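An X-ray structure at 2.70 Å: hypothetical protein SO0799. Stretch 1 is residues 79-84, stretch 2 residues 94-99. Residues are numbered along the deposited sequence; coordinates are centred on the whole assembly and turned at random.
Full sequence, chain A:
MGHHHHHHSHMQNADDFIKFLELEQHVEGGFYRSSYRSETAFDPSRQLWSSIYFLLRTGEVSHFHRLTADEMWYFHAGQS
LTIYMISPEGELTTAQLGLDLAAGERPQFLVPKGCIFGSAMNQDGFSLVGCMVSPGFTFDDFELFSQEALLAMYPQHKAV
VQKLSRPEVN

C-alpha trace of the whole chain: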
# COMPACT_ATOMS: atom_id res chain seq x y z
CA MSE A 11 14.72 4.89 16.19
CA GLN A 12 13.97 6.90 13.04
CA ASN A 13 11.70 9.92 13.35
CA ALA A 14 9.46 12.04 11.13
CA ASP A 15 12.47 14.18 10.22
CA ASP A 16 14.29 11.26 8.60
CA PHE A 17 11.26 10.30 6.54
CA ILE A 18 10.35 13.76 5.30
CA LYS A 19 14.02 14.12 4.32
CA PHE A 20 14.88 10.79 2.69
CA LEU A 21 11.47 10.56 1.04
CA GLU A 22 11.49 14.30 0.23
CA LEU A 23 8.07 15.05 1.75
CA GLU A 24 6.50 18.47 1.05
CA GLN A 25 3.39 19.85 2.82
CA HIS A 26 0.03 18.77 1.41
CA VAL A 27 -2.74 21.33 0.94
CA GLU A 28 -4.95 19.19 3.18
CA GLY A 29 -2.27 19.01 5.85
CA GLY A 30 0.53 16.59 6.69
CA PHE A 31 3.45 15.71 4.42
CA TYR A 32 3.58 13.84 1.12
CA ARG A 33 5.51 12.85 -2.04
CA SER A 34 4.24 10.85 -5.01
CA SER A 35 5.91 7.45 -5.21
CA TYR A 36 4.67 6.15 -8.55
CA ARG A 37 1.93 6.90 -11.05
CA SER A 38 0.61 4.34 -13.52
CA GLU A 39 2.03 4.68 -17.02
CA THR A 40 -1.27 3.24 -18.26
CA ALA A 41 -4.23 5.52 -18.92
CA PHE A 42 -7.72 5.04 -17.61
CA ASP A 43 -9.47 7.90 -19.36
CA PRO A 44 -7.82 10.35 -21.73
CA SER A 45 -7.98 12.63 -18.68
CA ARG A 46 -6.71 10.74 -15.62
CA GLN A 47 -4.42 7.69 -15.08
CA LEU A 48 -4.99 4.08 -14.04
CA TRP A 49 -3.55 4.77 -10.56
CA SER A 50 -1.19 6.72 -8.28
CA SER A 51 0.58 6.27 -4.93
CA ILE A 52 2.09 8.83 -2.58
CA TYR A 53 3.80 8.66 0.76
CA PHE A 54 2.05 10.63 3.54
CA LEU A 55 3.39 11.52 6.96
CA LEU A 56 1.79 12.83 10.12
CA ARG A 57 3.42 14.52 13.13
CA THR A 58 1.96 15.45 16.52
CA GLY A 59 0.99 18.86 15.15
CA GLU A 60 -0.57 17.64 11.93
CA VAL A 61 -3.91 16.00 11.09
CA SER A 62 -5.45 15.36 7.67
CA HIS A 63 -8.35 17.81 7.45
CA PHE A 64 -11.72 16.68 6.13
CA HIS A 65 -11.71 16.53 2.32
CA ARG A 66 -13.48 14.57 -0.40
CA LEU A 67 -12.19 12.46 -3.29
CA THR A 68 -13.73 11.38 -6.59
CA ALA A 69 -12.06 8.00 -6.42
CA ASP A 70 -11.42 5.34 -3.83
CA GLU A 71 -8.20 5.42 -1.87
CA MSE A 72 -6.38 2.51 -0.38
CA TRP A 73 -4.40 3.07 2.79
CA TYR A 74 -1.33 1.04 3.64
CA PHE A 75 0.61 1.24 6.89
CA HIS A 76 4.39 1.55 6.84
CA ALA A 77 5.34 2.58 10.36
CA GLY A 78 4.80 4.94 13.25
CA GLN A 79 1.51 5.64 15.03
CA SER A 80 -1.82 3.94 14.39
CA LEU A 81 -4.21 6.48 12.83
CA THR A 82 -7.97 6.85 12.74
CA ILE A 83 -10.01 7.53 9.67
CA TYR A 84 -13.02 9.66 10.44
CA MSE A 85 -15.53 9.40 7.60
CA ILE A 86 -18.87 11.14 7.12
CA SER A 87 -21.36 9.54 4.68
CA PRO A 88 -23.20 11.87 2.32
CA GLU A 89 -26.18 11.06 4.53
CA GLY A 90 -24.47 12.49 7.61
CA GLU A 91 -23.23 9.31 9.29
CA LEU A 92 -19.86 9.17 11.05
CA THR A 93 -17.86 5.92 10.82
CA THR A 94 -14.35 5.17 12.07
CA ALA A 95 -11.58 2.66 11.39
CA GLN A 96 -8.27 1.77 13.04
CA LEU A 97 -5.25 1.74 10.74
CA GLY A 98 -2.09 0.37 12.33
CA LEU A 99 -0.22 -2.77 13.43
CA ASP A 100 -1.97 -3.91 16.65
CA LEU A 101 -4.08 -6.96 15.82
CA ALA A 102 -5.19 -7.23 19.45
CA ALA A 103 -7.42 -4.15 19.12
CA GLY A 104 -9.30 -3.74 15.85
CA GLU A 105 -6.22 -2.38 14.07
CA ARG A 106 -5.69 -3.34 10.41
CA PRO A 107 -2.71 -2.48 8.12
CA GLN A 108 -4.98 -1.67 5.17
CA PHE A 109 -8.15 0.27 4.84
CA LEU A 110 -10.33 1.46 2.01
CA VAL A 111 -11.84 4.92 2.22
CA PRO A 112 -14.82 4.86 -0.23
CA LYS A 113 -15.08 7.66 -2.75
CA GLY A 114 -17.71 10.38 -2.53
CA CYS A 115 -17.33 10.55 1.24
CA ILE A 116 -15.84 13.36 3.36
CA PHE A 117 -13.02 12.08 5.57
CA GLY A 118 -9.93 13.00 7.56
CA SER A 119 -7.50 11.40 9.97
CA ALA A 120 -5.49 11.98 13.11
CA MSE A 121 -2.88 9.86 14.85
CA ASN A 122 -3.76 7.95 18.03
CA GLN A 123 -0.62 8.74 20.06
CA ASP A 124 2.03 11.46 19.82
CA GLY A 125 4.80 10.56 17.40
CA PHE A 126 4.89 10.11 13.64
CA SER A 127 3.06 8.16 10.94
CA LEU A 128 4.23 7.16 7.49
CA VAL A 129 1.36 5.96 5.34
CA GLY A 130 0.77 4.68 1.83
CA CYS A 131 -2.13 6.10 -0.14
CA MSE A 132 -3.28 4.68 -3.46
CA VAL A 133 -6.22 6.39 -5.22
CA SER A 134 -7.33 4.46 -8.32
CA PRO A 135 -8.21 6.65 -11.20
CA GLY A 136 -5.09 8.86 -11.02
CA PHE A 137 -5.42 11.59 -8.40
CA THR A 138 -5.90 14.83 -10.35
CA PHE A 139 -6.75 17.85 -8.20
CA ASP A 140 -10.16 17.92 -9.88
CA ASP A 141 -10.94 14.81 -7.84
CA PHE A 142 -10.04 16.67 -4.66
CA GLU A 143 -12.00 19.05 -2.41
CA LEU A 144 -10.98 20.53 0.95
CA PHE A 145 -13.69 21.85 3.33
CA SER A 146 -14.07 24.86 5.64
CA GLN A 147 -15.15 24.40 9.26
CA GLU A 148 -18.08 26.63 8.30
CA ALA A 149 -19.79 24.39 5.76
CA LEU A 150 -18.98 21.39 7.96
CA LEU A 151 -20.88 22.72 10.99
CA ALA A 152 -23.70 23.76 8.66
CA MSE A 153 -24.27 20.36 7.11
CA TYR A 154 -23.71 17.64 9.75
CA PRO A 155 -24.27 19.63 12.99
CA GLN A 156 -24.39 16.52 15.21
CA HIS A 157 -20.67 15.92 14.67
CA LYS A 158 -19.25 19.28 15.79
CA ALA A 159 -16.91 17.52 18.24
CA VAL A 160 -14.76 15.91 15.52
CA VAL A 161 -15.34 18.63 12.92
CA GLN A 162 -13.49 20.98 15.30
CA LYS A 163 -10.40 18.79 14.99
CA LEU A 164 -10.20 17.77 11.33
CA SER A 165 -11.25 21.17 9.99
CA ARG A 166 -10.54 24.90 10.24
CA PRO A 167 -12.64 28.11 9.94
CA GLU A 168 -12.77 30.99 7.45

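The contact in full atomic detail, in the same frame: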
# COMPACT_ATOMS: atom_id res chain seq x y z
N GLN A 79 2.66 5.66 14.14
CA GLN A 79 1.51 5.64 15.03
C GLN A 79 0.17 5.33 14.39
O GLN A 79 -0.25 6.02 13.47
CB GLN A 79 1.38 6.99 15.76
CG GLN A 79 1.52 6.93 17.27
CD GLN A 79 2.94 6.75 17.69
OE1 GLN A 79 3.23 6.25 18.77
NE2 GLN A 79 3.86 7.16 16.82
N SER A 80 -0.51 4.32 14.91
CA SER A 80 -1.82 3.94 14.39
C SER A 80 -2.64 5.21 14.20
O SER A 80 -2.58 6.11 15.04
CB SER A 80 -2.53 3.04 15.39
OG SER A 80 -3.19 3.84 16.35
N LEU A 81 -3.38 5.30 13.11
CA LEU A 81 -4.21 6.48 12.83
C LEU A 81 -5.68 6.19 13.09
O LEU A 81 -6.03 5.21 13.75
CB LEU A 81 -4.03 6.92 11.37
CG LEU A 81 -2.58 7.02 10.88
CD1 LEU A 81 -2.57 7.46 9.43
CD2 LEU A 81 -1.81 8.01 11.72
N THR A 82 -6.54 7.04 12.57
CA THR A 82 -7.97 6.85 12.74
C THR A 82 -8.62 7.61 11.63
O THR A 82 -8.45 8.81 11.50
CB THR A 82 -8.45 7.39 14.08
OG1 THR A 82 -7.75 6.71 15.13
CG2 THR A 82 -9.94 7.16 14.25
N ILE A 83 -9.35 6.89 10.79
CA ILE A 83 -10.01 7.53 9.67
C ILE A 83 -11.42 7.90 10.06
O ILE A 83 -12.25 7.03 10.33
CB ILE A 83 -10.06 6.60 8.45
CG1 ILE A 83 -8.72 5.88 8.28
CG2 ILE A 83 -10.42 7.40 7.22
CD1 ILE A 83 -7.60 6.76 7.84
N TYR A 84 -11.69 9.19 10.10
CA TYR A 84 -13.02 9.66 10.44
C TYR A 84 -13.69 9.94 9.11
O TYR A 84 -13.21 10.75 8.32
CB TYR A 84 -12.94 10.93 11.30
CG TYR A 84 -12.11 10.77 12.56
CD1 TYR A 84 -10.73 10.69 12.50
CD2 TYR A 84 -12.72 10.70 13.81
CE1 TYR A 84 -9.96 10.55 13.65
CE2 TYR A 84 -11.96 10.55 14.97
CZ TYR A 84 -10.58 10.48 14.89
OH TYR A 84 -9.80 10.35 16.04
N THR A 94 -15.77 5.10 11.78
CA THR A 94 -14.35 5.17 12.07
C THR A 94 -13.66 3.84 11.82
O THR A 94 -14.31 2.80 11.80
CB THR A 94 -14.10 5.57 13.53
OG1 THR A 94 -14.58 4.54 14.40
CG2 THR A 94 -14.82 6.87 13.84
N ALA A 95 -12.35 3.87 11.64
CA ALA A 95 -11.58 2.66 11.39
C ALA A 95 -10.20 2.79 12.01
O ALA A 95 -9.68 3.89 12.10
CB ALA A 95 -11.47 2.44 9.90
N GLN A 96 -9.60 1.69 12.42
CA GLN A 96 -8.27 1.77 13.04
C GLN A 96 -7.13 1.23 12.19
O GLN A 96 -6.90 0.02 12.14
CB GLN A 96 -8.26 1.03 14.38
CG GLN A 96 -9.22 1.59 15.40
CD GLN A 96 -8.97 3.05 15.67
OE1 GLN A 96 -9.76 3.92 15.27
NE2 GLN A 96 -7.85 3.34 16.35
N LEU A 97 -6.39 2.14 11.56
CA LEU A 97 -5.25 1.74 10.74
C LEU A 97 -4.08 1.54 11.69
O LEU A 97 -3.99 2.26 12.67
CB LEU A 97 -4.91 2.83 9.72
CG LEU A 97 -4.29 2.35 8.41
CD1 LEU A 97 -5.24 1.34 7.72
CD2 LEU A 97 -4.02 3.55 7.50
N GLY A 98 -3.21 0.57 11.43
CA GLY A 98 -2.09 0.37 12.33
C GLY A 98 -1.68 -1.09 12.42
O GLY A 98 -2.25 -1.92 11.71
N LEU A 99 -0.73 -1.41 13.29
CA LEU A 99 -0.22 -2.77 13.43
C LEU A 99 -0.60 -3.58 14.68
O LEU A 99 0.02 -4.62 14.93
CB LEU A 99 1.30 -2.77 13.30
CG LEU A 99 1.89 -2.52 11.90
CD1 LEU A 99 3.35 -2.13 11.99
CD2 LEU A 99 1.72 -3.78 11.07

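Leu-97 and Ile-83 cover the most surface in this contact, and each works through its backbone as well as its side chain. The strands, 81-84 and roughly 94-97, run antiparallel, at 156° between their N-to-C directions; the stretches together bury 421 Å².

Leu-97 anchors one end. Its carbonyl O accepts a weak hydrogen bond from Leu-81 N at 3.1 Å, the N-H...O angle being a bent 132°, and the same Leu-97 O lies 3.2 Å from Ser-80 CB. Beside this bond the two leucines meet at their roots, Leu-81 CB to Leu-97 CB 4.5 Å. Both are buried, so an apolar residue suits each place.

Ile-83 supplies the other anchor. Ile-83 N donates to Ala-95 O at 3.3 Å with a straighter angle of 158°, and Ile-83 O receives a weak return bond from Ala-95 N at 3.4 Å. The alpha hydrogens add to these long links: Thr-82 CA approaches Ala-95 O at 3.5 Å, and Thr-94 CA approaches Ile-83 O at 3.3 Å. The side chains of Ile-83 and Ala-95 share one face of the sheet, buried Ile-83 beside the small side chain of Ala-95, a partly exposed residue. Tyr-84 and Thr-94 share the other, where Thr-94 CG2 sits obliquely to the ring, 4.4 Å from Tyr-84 CD2.

The CA-to-CB bond of Gln-96 points away from the first stretch, but its m, m side chain brings the end nearer, placing Gln-96 OE1 3.4 Å from Thr-82 CG2. Thr-82 turns its own hydroxyl to its strand, Thr-82 OG1 donating to Leu-81 O at 2.7 Å.

Gly-98 closes the contact where the paired CA atoms are closest, Gly-98 CA to Ser-80 CA 4.1 Å. An ideal CB on Gly-98 would fall 2.7 Å from Ser-80 CB, a clash, and the phi of 147° with psi of -175° by itself calls for glycine.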